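Local coordinates for coat protein (PDB 4Y6X) that probably self-assembles into the viral capsid and binds the viral RNA, the fragment here forming its jelly-roll β-barrel and a domain-swapped dimer, at residues S33-K38 with V140-Y145; F79-G84 with F111-K116; L99-N104 with W128-R133. All coordinates share one frame; numbering follows the deposited sequence.

From the N terminus, the loop after strand 25-30 supplies 33-38, and strand 140-150 meets it far along the chain, so that contact 1 closes a loop of about 100 residues. Inside that loop the other two contacts cross. Strand 77-82 opens contact 2, strand 99-101 opens contact 3, strand 107-117 then closes contact 2 at 111-116, and strand 125-130 closes contact 3 at 128-133. Contact 2 joins the two sheets of the sandwich, contact 3 works within one sheet across strand 77-82, and contact 1 seats a connecting loop on the other sheet. W128 and L130 of contact 3 touch contact 1, whereas F79 of contact 2 packs on both F101 and W128.

Contact 1 of 3, residues S33-K38 with V140-Y145; sequences SEWSAK and VQLAGY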
loop_
_atom_site.group_PDB
_atom_site.type_symbol
_atom_site.label_atom_id
_atom_site.label_comp_id
_atom_site.label_asym_id
_atom_site.label_seq_id
_atom_site.Cartn_x
_atom_site.Cartn_y
_atom_site.Cartn_z
ATOM N N SER A 33 3.068 9.828 -0.579
ATOM C CA SER A 33 4.540 10.101 -0.650
ATOM C C SER A 33 4.926 11.541 -0.337
ATOM O O SER A 33 4.152 12.469 -0.679
ATOM C CB SER A 33 5.045 9.805 -2.065
ATOM O OG SER A 33 4.800 8.439 -2.394
ATOM N N GLU A 34 6.091 11.727 0.302
ATOM C CA GLU A 34 6.683 13.082 0.504
ATOM C C GLU A 34 7.140 13.600 -0.849
ATOM O O GLU A 34 7.517 12.827 -1.700
ATOM C CB GLU A 34 7.896 13.079 1.443
ATOM N N TRP A 35 7.080 14.906 -1.057
ATOM C CA TRP A 35 7.388 15.482 -2.341
ATOM C C TRP A 35 8.832 15.929 -2.338
ATOM O O TRP A 35 9.295 16.676 -1.415
ATOM C CB TRP A 35 6.543 16.709 -2.594
ATOM C CG TRP A 35 5.106 16.488 -2.857
ATOM C CD1 TRP A 35 4.352 15.366 -2.576
ATOM C CD2 TRP A 35 4.226 17.412 -3.464
ATOM N NE1 TRP A 35 3.055 15.566 -2.970
ATOM C CE2 TRP A 35 2.949 16.806 -3.519
ATOM C CE3 TRP A 35 4.375 18.709 -3.950
ATOM C CZ2 TRP A 35 1.824 17.467 -4.035
ATOM C CZ3 TRP A 35 3.254 19.362 -4.449
ATOM C CH2 TRP A 35 2.005 18.729 -4.502
ATOM N N SER A 36 9.555 15.541 -3.368
ATOM C CA SER A 36 10.923 16.006 -3.510
ATOM C C SER A 36 10.988 17.404 -4.136
ATOM O O SER A 36 10.061 17.862 -4.789
ATOM C CB SER A 36 11.659 15.094 -4.438
ATOM O OG SER A 36 11.905 13.881 -3.788
ATOM N N ALA A 37 12.132 18.034 -3.971
ATOM C CA ALA A 37 12.411 19.289 -4.622
ATOM C C ALA A 37 12.315 19.108 -6.124
ATOM O O ALA A 37 12.492 18.012 -6.624
ATOM C CB ALA A 37 13.790 19.770 -4.219
ATOM N N LYS A 38 12.028 20.164 -6.865
ATOM C CA LYS A 38 12.065 20.004 -8.309
ATOM C C LYS A 38 12.878 21.046 -9.074
ATOM O O LYS A 38 13.160 22.117 -8.572
ATOM C CB LYS A 38 10.677 19.851 -8.865
ATOM C CG LYS A 38 9.811 21.052 -8.741
ATOM C CD LYS A 38 8.533 20.773 -9.501
ATOM C CE LYS A 38 7.664 22.004 -9.473
ATOM N NZ LYS A 38 6.302 21.659 -9.948
ATOM N N VAL A 140 4.324 20.887 -0.406
ATOM C CA VAL A 140 3.003 20.438 0.042
ATOM C C VAL A 140 3.171 19.075 0.766
ATOM O O VAL A 140 3.873 18.193 0.281
ATOM C CB VAL A 140 2.086 20.215 -1.143
ATOM C CG1 VAL A 140 0.768 19.613 -0.705
ATOM C CG2 VAL A 140 1.852 21.509 -1.883
ATOM N N GLN A 141 2.662 18.958 1.957
ATOM C CA GLN A 141 2.715 17.707 2.705
ATOM C C GLN A 141 1.291 17.197 2.841
ATOM O O GLN A 141 0.449 17.875 3.438
ATOM C CB GLN A 141 3.357 17.906 4.086
ATOM C CG GLN A 141 4.731 18.542 3.993
ATOM C CD GLN A 141 5.188 19.028 5.341
ATOM O OE1 GLN A 141 5.101 18.305 6.326
ATOM N NE2 GLN A 141 5.615 20.235 5.398
ATOM N N LEU A 142 1.050 16.030 2.271
ATOM C CA LEU A 142 -0.262 15.425 2.211
ATOM C C LEU A 142 -0.464 14.431 3.318
ATOM O O LEU A 142 0.401 13.658 3.625
ATOM C CB LEU A 142 -0.449 14.671 0.917
ATOM C CG LEU A 142 -0.736 15.628 -0.214
ATOM C CD1 LEU A 142 -0.151 15.070 -1.475
ATOM C CD2 LEU A 142 -2.239 15.839 -0.323
ATOM N N ALA A 143 -1.616 14.484 3.942
ATOM C CA ALA A 143 -2.070 13.393 4.817
ATOM C C ALA A 143 -2.356 12.181 3.986
ATOM O O ALA A 143 -2.348 12.256 2.727
ATOM C CB ALA A 143 -3.311 13.823 5.522
ATOM N N GLY A 144 -2.642 11.057 4.619
ATOM C CA GLY A 144 -3.190 9.896 3.880
ATOM C C GLY A 144 -4.393 10.262 2.994
ATOM O O GLY A 144 -5.160 11.165 3.322
ATOM N N TYR A 145 -4.538 9.599 1.860
ATOM C CA TYR A 145 -5.707 9.749 0.995
ATOM C C TYR A 145 -6.795 8.872 1.547
ATOM O O TYR A 145 -6.500 7.745 1.983
ATOM C CB TYR A 145 -5.396 9.225 -0.367
ATOM C CG TYR A 145 -4.222 9.873 -1.053
ATOM C CD1 TYR A 145 -4.224 11.208 -1.347
ATOM C CD2 TYR A 145 -3.121 9.127 -1.413
ATOM C CE1 TYR A 145 -3.155 11.789 -1.989
ATOM C CE2 TYR A 145 -2.034 9.690 -2.017
ATOM C CZ TYR A 145 -2.060 11.023 -2.321
ATOM O OH TYR A 145 -0.994 11.574 -2.973
HETATM O O HOH W 1 3.254 14.714 0.815
HETATM O O HOH W 2 1.296 9.981 -3.461
HETATM O O HOH W 3 5.822 16.366 0.916
#
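W35 lays its indole alongside V140, which it meets face-on: V140 CB sits 3.7 Å from the centroid of the six-membered ring and 15° off the ring normal, a CH-π contact. The closest carbon is W35 CZ3, 3.6 Å from V140 CB. Branch CG2 of the valine adds to the contact at CZ3 and CH2, and V140 O lies above the plane toward the rim. The pyrrole side of the indole reaches L142, whose CD1 comes within 3.6 Å of W35 NE1 at a slant. W35 carries CG beside its own backbone N (chi1 -71°), which turns the ring in toward the strand.

No direct hydrogen bond spans the two segments, so water fills the polar role. One water accepts from W35 N and donates to V140 O, at 2.8 and 2.7 Å. A second donates to S33 O (2.8 Å) and accepts from L142 N (3.0 Å). A third is 2.8 Å from Y145 OH and takes a weak bond from S33 N.

Farther out, W128 meets W35 edge-to-face, I46 packs on W35, L142 and Y145, and F161 of the second subunit packs on A143. The connection between strands 25-30 and 44-47 thus passes from one sheet to the other with a tryptophan tucked into the edge of a jelly-roll sandwich.

Contact 2 of 3, residues F79-G84 with F111-K116; sequences FGMVDG and FDLGGK
F79 and M81 of one sheet face F111 and L113 of the other, joining the two layers of the jelly-roll β-sandwich through its hydrophobic interior. The strands they sit on, 79-82 and 111-114, run nearly parallel, with 10° between their directions. Their axes come no closer than 9.8 Å, too far for backbone pairing, and the gap is bridged mainly by side chains.

M81 carries most of the contact from its strand. CG stands opposite the backbone N (chi1 -174°) and the chain runs out extended until it bends at chi3, bringing the methyl CE over one face of the F111 ring. SD lies 4.8 Å from the ring centroid, 36° off the normal, an oblique Met-aromatic contact. Nearer the backbone, M81 CB touches F111 CE1 at 3.8 Å, so the methionine meets the phenylalanine at both its root and its tip. The same CE also reaches L113 CD2, 4.1 Å away, where the two side chains cross at about a right angle.

In a sandwich of this kind each layer is held by its own backbone hydrogen bonds, and here F79 pairs with L99 in one sheet while F111 pairs with L67 in the other. F79 meets F111 at a slant, its CE2 4.1 Å from F111 CZ. F79 is itself set among aromatic rings, edge-to-face with F71 and nearly parallel to W128. L67 of strand 63-73, in the same sheet as F111, packs on both M81 and L113. From L113 the chain turns a corner through a type I' β turn that ends at K116, with G114 and G115 at its two central positions and a weak K116 N to L113 O bond of 3.5 Å across it.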
loop_
_atom_site.group_PDB
_atom_site.type_symbol
_atom_site.label_atom_id
_atom_site.label_comp_id
_atom_site.label_asym_id
_atom_site.label_seq_id
_atom_site.Cartn_x
_atom_site.Cartn_y
_atom_site.Cartn_z
ATOM N N PHE A 79 -5.674 25.214 -5.342
ATOM C CA PHE A 79 -5.717 23.868 -5.786
ATOM C C PHE A 79 -7.075 23.431 -6.246
ATOM O O PHE A 79 -8.100 23.989 -5.869
ATOM C CB PHE A 79 -5.211 22.946 -4.682
ATOM C CG PHE A 79 -6.228 22.644 -3.634
ATOM C CD1 PHE A 79 -6.682 23.637 -2.734
ATOM C CD2 PHE A 79 -6.711 21.361 -3.520
ATOM C CE1 PHE A 79 -7.611 23.336 -1.725
ATOM C CE2 PHE A 79 -7.642 21.058 -2.544
ATOM C CZ PHE A 79 -8.115 22.037 -1.653
ATOM N N GLY A 80 -7.092 22.343 -6.982
ATOM C CA GLY A 80 -8.368 21.691 -7.307
ATOM C C GLY A 80 -8.206 20.513 -8.224
ATOM O O GLY A 80 -7.104 20.138 -8.568
ATOM N N MET A 81 -9.323 19.881 -8.534
ATOM C CA MET A 81 -9.354 18.685 -9.372
ATOM C C MET A 81 -9.528 19.054 -10.825
ATOM O O MET A 81 -10.334 19.901 -11.130
ATOM C CB MET A 81 -10.485 17.767 -8.917
ATOM C CG MET A 81 -10.533 16.397 -9.620
ATOM S SD MET A 81 -11.752 15.282 -8.797
ATOM C CE MET A 81 -10.573 14.297 -7.853
ATOM N N VAL A 82 -8.767 18.429 -11.708
ATOM C CA VAL A 82 -8.905 18.615 -13.153
ATOM C C VAL A 82 -9.186 17.294 -13.855
ATOM O O VAL A 82 -8.841 16.236 -13.311
ATOM C CB VAL A 82 -7.662 19.224 -13.785
ATOM C CG1 VAL A 82 -7.334 20.505 -13.071
ATOM C CG2 VAL A 82 -6.479 18.280 -13.721
ATOM N N ASP A 83 -9.807 17.370 -15.047
ATOM C CA ASP A 83 -10.242 16.202 -15.872
ATOM C C ASP A 83 -9.450 15.941 -17.153
ATOM O O ASP A 83 -9.650 14.914 -17.820
ATOM C CB ASP A 83 -11.705 16.312 -16.283
ATOM N N GLY A 84 -8.538 16.815 -17.531
ATOM C CA GLY A 84 -7.944 16.640 -18.875
ATOM C C GLY A 84 -6.920 15.521 -19.094
ATOM O O GLY A 84 -6.551 15.263 -20.217
ATOM N N PHE A 111 -13.962 15.621 -2.289
ATOM C CA PHE A 111 -14.323 15.670 -3.702
ATOM C C PHE A 111 -15.385 14.585 -3.912
ATOM O O PHE A 111 -15.184 13.440 -3.456
ATOM C CB PHE A 111 -13.110 15.353 -4.555
ATOM C CG PHE A 111 -12.072 16.377 -4.516
ATOM C CD1 PHE A 111 -12.217 17.539 -5.268
ATOM C CD2 PHE A 111 -10.936 16.222 -3.733
ATOM C CE1 PHE A 111 -11.239 18.519 -5.252
ATOM C CE2 PHE A 111 -9.953 17.201 -3.721
ATOM C CZ PHE A 111 -10.113 18.357 -4.481
ATOM N N ASP A 112 -16.493 14.925 -4.583
ATOM C CA ASP A 112 -17.571 13.960 -4.868
ATOM C C ASP A 112 -17.181 13.242 -6.167
ATOM O O ASP A 112 -16.827 13.854 -7.161
ATOM C CB ASP A 112 -18.970 14.594 -4.983
ATOM N N LEU A 113 -17.148 11.928 -6.132
ATOM C CA LEU A 113 -16.713 11.176 -7.318
ATOM C C LEU A 113 -17.896 10.541 -8.058
ATOM O O LEU A 113 -17.694 9.890 -9.064
ATOM C CB LEU A 113 -15.658 10.108 -6.941
ATOM C CG LEU A 113 -14.398 10.661 -6.291
ATOM C CD1 LEU A 113 -13.569 9.499 -5.806
ATOM C CD2 LEU A 113 -13.603 11.555 -7.208
ATOM N N GLY A 114 -19.110 10.704 -7.533
ATOM C CA GLY A 114 -20.309 10.394 -8.293
ATOM C C GLY A 114 -20.705 8.945 -8.484
ATOM O O GLY A 114 -21.542 8.635 -9.323
ATOM N N GLY A 115 -20.116 8.028 -7.728
ATOM C CA GLY A 115 -20.414 6.610 -7.919
ATOM C C GLY A 115 -19.810 6.026 -9.175
ATOM O O GLY A 115 -20.284 5.027 -9.672
ATOM N N LYS A 116 -18.752 6.630 -9.697
ATOM C CA LYS A 116 -18.198 6.217 -10.962
ATOM C C LYS A 116 -17.172 5.097 -10.792
ATOM O O LYS A 116 -16.600 4.917 -9.702
ATOM C CB LYS A 116 -17.535 7.409 -11.645
ATOM C CG LYS A 116 -18.486 8.580 -12.014
ATOM C CD LYS A 116 -17.653 9.638 -12.734
ATOM C CE LYS A 116 -18.382 10.922 -13.117
ATOM N NZ LYS A 116 -19.854 10.795 -13.185
#

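Contact 3 of 3, residues L99-N104 with W128-R133; sequences LGFKKN and WCLDER
F101 places CG between its backbone N and carbonyl carbon (chi1 56°), and this torsion drives the ring off strand 99-101 toward 128-130; in W128 CG lies anti to the carbonyl carbon (chi1 -73°), and with the ring's own rotation this leaves CD1 at the edge nearest F101. There F101 CE2 lies 3.8 Å from W128 CD1, near the indole plane. The two rings are inclined by 60° with the phenyl and five-membered centroids 5.8 Å apart, an oblique pair. L130 comes to the rim of the phenyl ring instead, its CD1 close to that plane and 4.1 Å from F101 CZ.

The strands are not neighbours. Strand 77-82 runs between them in the same sheet, and their axes pass 9.1 Å apart. F79 on that middle strand packs on F101, while F71 of the opposite sheet meets both F101 and W128 edge-to-face.

No hydrogen bond joins the two segments directly. Buried aromatic and aliphatic carbon does the work, so cohesion here probably rests on dispersion and exclusion of water.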
loop_
_atom_site.group_PDB
_atom_site.type_symbol
_atom_site.label_atom_id
_atom_site.label_comp_id
_atom_site.label_asym_id
_atom_site.label_seq_id
_atom_site.Cartn_x
_atom_site.Cartn_y
_atom_site.Cartn_z
ATOM N N LEU A 99 -9.860 26.201 -5.278
ATOM C CA LEU A 99 -9.930 26.789 -3.941
ATOM C C LEU A 99 -8.559 27.282 -3.495
ATOM O O LEU A 99 -7.566 26.751 -3.886
ATOM C CB LEU A 99 -10.368 25.722 -2.956
ATOM C CG LEU A 99 -11.837 25.311 -2.994
ATOM C CD1 LEU A 99 -12.040 24.215 -1.935
ATOM C CD2 LEU A 99 -12.753 26.518 -2.729
ATOM N N GLY A 100 -8.538 28.267 -2.618
ATOM C CA GLY A 100 -7.339 28.820 -2.038
ATOM C C GLY A 100 -6.924 28.096 -0.761
ATOM O O GLY A 100 -7.731 27.370 -0.137
ATOM N N PHE A 101 -5.644 28.240 -0.423
ATOM C CA PHE A 101 -5.083 27.830 0.867
ATOM C C PHE A 101 -4.020 28.806 1.301
ATOM O O PHE A 101 -3.519 29.557 0.493
ATOM C CB PHE A 101 -4.484 26.411 0.798
ATOM C CG PHE A 101 -3.450 26.210 -0.254
ATOM C CD1 PHE A 101 -2.132 26.517 -0.027
ATOM C CD2 PHE A 101 -3.783 25.650 -1.454
ATOM C CE1 PHE A 101 -1.174 26.296 -1.001
ATOM C CE2 PHE A 101 -2.865 25.406 -2.417
ATOM C CZ PHE A 101 -1.558 25.741 -2.195
ATOM N N LYS A 102 -3.695 28.770 2.586
ATOM C CA LYS A 102 -2.723 29.644 3.221
ATOM C C LYS A 102 -1.508 28.886 3.732
ATOM O O LYS A 102 -1.590 27.706 4.037
ATOM C CB LYS A 102 -3.374 30.331 4.418
ATOM C CG LYS A 102 -4.589 31.208 4.052
ATOM C CD LYS A 102 -4.214 32.253 2.994
ATOM N N LYS A 103 -0.393 29.592 3.847
ATOM C CA LYS A 103 0.853 29.021 4.278
ATOM C C LYS A 103 0.678 28.426 5.644
ATOM O O LYS A 103 0.029 29.003 6.483
ATOM C CB LYS A 103 1.896 30.120 4.319
ATOM C CG LYS A 103 3.222 29.708 4.895
ATOM C CD LYS A 103 4.254 30.819 4.853
ATOM C CE LYS A 103 3.966 31.895 5.916
ATOM N NZ LYS A 103 4.982 31.739 6.994
ATOM N N ASN A 104 1.288 27.267 5.875
ATOM C CA ASN A 104 1.290 26.595 7.170
ATOM C C ASN A 104 -0.064 26.456 7.805
ATOM O O ASN A 104 -0.171 26.479 8.991
ATOM C CB ASN A 104 2.178 27.358 8.148
ATOM C CG ASN A 104 3.643 27.350 7.744
ATOM O OD1 ASN A 104 4.110 26.460 7.020
ATOM N ND2 ASN A 104 4.372 28.343 8.204
ATOM N N TRP A 128 -1.985 21.477 -7.610
ATOM C CA TRP A 128 -1.674 22.595 -6.743
ATOM C C TRP A 128 -0.862 23.665 -7.494
ATOM O O TRP A 128 0.049 23.310 -8.233
ATOM C CB TRP A 128 -0.789 22.181 -5.580
ATOM C CG TRP A 128 -1.440 21.403 -4.547
ATOM C CD1 TRP A 128 -1.858 21.862 -3.360
ATOM C CD2 TRP A 128 -1.761 20.004 -4.593
ATOM N NE1 TRP A 128 -2.455 20.840 -2.636
ATOM C CE2 TRP A 128 -2.391 19.689 -3.378
ATOM C CE3 TRP A 128 -1.563 18.985 -5.539
ATOM C CZ2 TRP A 128 -2.829 18.397 -3.073
ATOM C CZ3 TRP A 128 -1.984 17.698 -5.232
ATOM C CH2 TRP A 128 -2.590 17.412 -4.001
ATOM N N CYS A 129 -1.196 24.931 -7.271
ATOM C CA CYS A 129 -0.400 26.089 -7.770
ATOM C C CYS A 129 0.046 26.947 -6.588
ATOM O O CYS A 129 -0.771 27.606 -5.936
ATOM C CB CYS A 129 -1.253 26.977 -8.685
ATOM S SG CYS A 129 -2.130 26.032 -9.944
ATOM N N LEU A 130 1.338 26.958 -6.320
ATOM C CA LEU A 130 1.867 27.725 -5.226
ATOM C C LEU A 130 2.299 29.105 -5.690
ATOM O O LEU A 130 2.912 29.236 -6.728
ATOM C CB LEU A 130 3.051 26.983 -4.614
ATOM C CG LEU A 130 2.673 25.938 -3.553
ATOM C CD1 LEU A 130 1.873 24.807 -4.174
ATOM C CD2 LEU A 130 3.921 25.361 -2.970
ATOM N N ASP A 131 2.056 30.098 -4.845
ATOM C CA ASP A 131 2.496 31.482 -5.060
ATOM C C ASP A 131 4.009 31.604 -4.969
ATOM O O ASP A 131 4.608 32.259 -5.783
ATOM C CB ASP A 131 1.865 32.429 -4.028
ATOM C CG ASP A 131 0.344 32.636 -4.246
ATOM O OD1 ASP A 131 -0.241 32.046 -5.204
ATOM O OD2 ASP A 131 -0.283 33.354 -3.414
ATOM N N GLU A 132 4.599 30.963 -3.970
ATOM C CA GLU A 132 6.005 31.079 -3.667
ATOM C C GLU A 132 6.597 29.678 -3.336
ATOM O O GLU A 132 5.859 28.695 -3.162
ATOM C CB GLU A 132 6.162 32.061 -2.470
ATOM N N ARG A 133 7.924 29.594 -3.290
ATOM C CA ARG A 133 8.652 28.353 -2.958
ATOM C C ARG A 133 8.226 27.153 -3.800
ATOM O O ARG A 133 8.099 25.985 -3.307
ATOM C CB ARG A 133 8.517 28.047 -1.466
ATOM C CG ARG A 133 9.051 29.180 -0.575
ATOM C CD ARG A 133 9.223 28.782 0.895
ATOM N NE ARG A 133 9.957 27.505 1.000
ATOM C CZ ARG A 133 10.125 26.776 2.109
ATOM N NH1 ARG A 133 9.650 27.190 3.276
ATOM N NH2 ARG A 133 10.788 25.621 2.034
#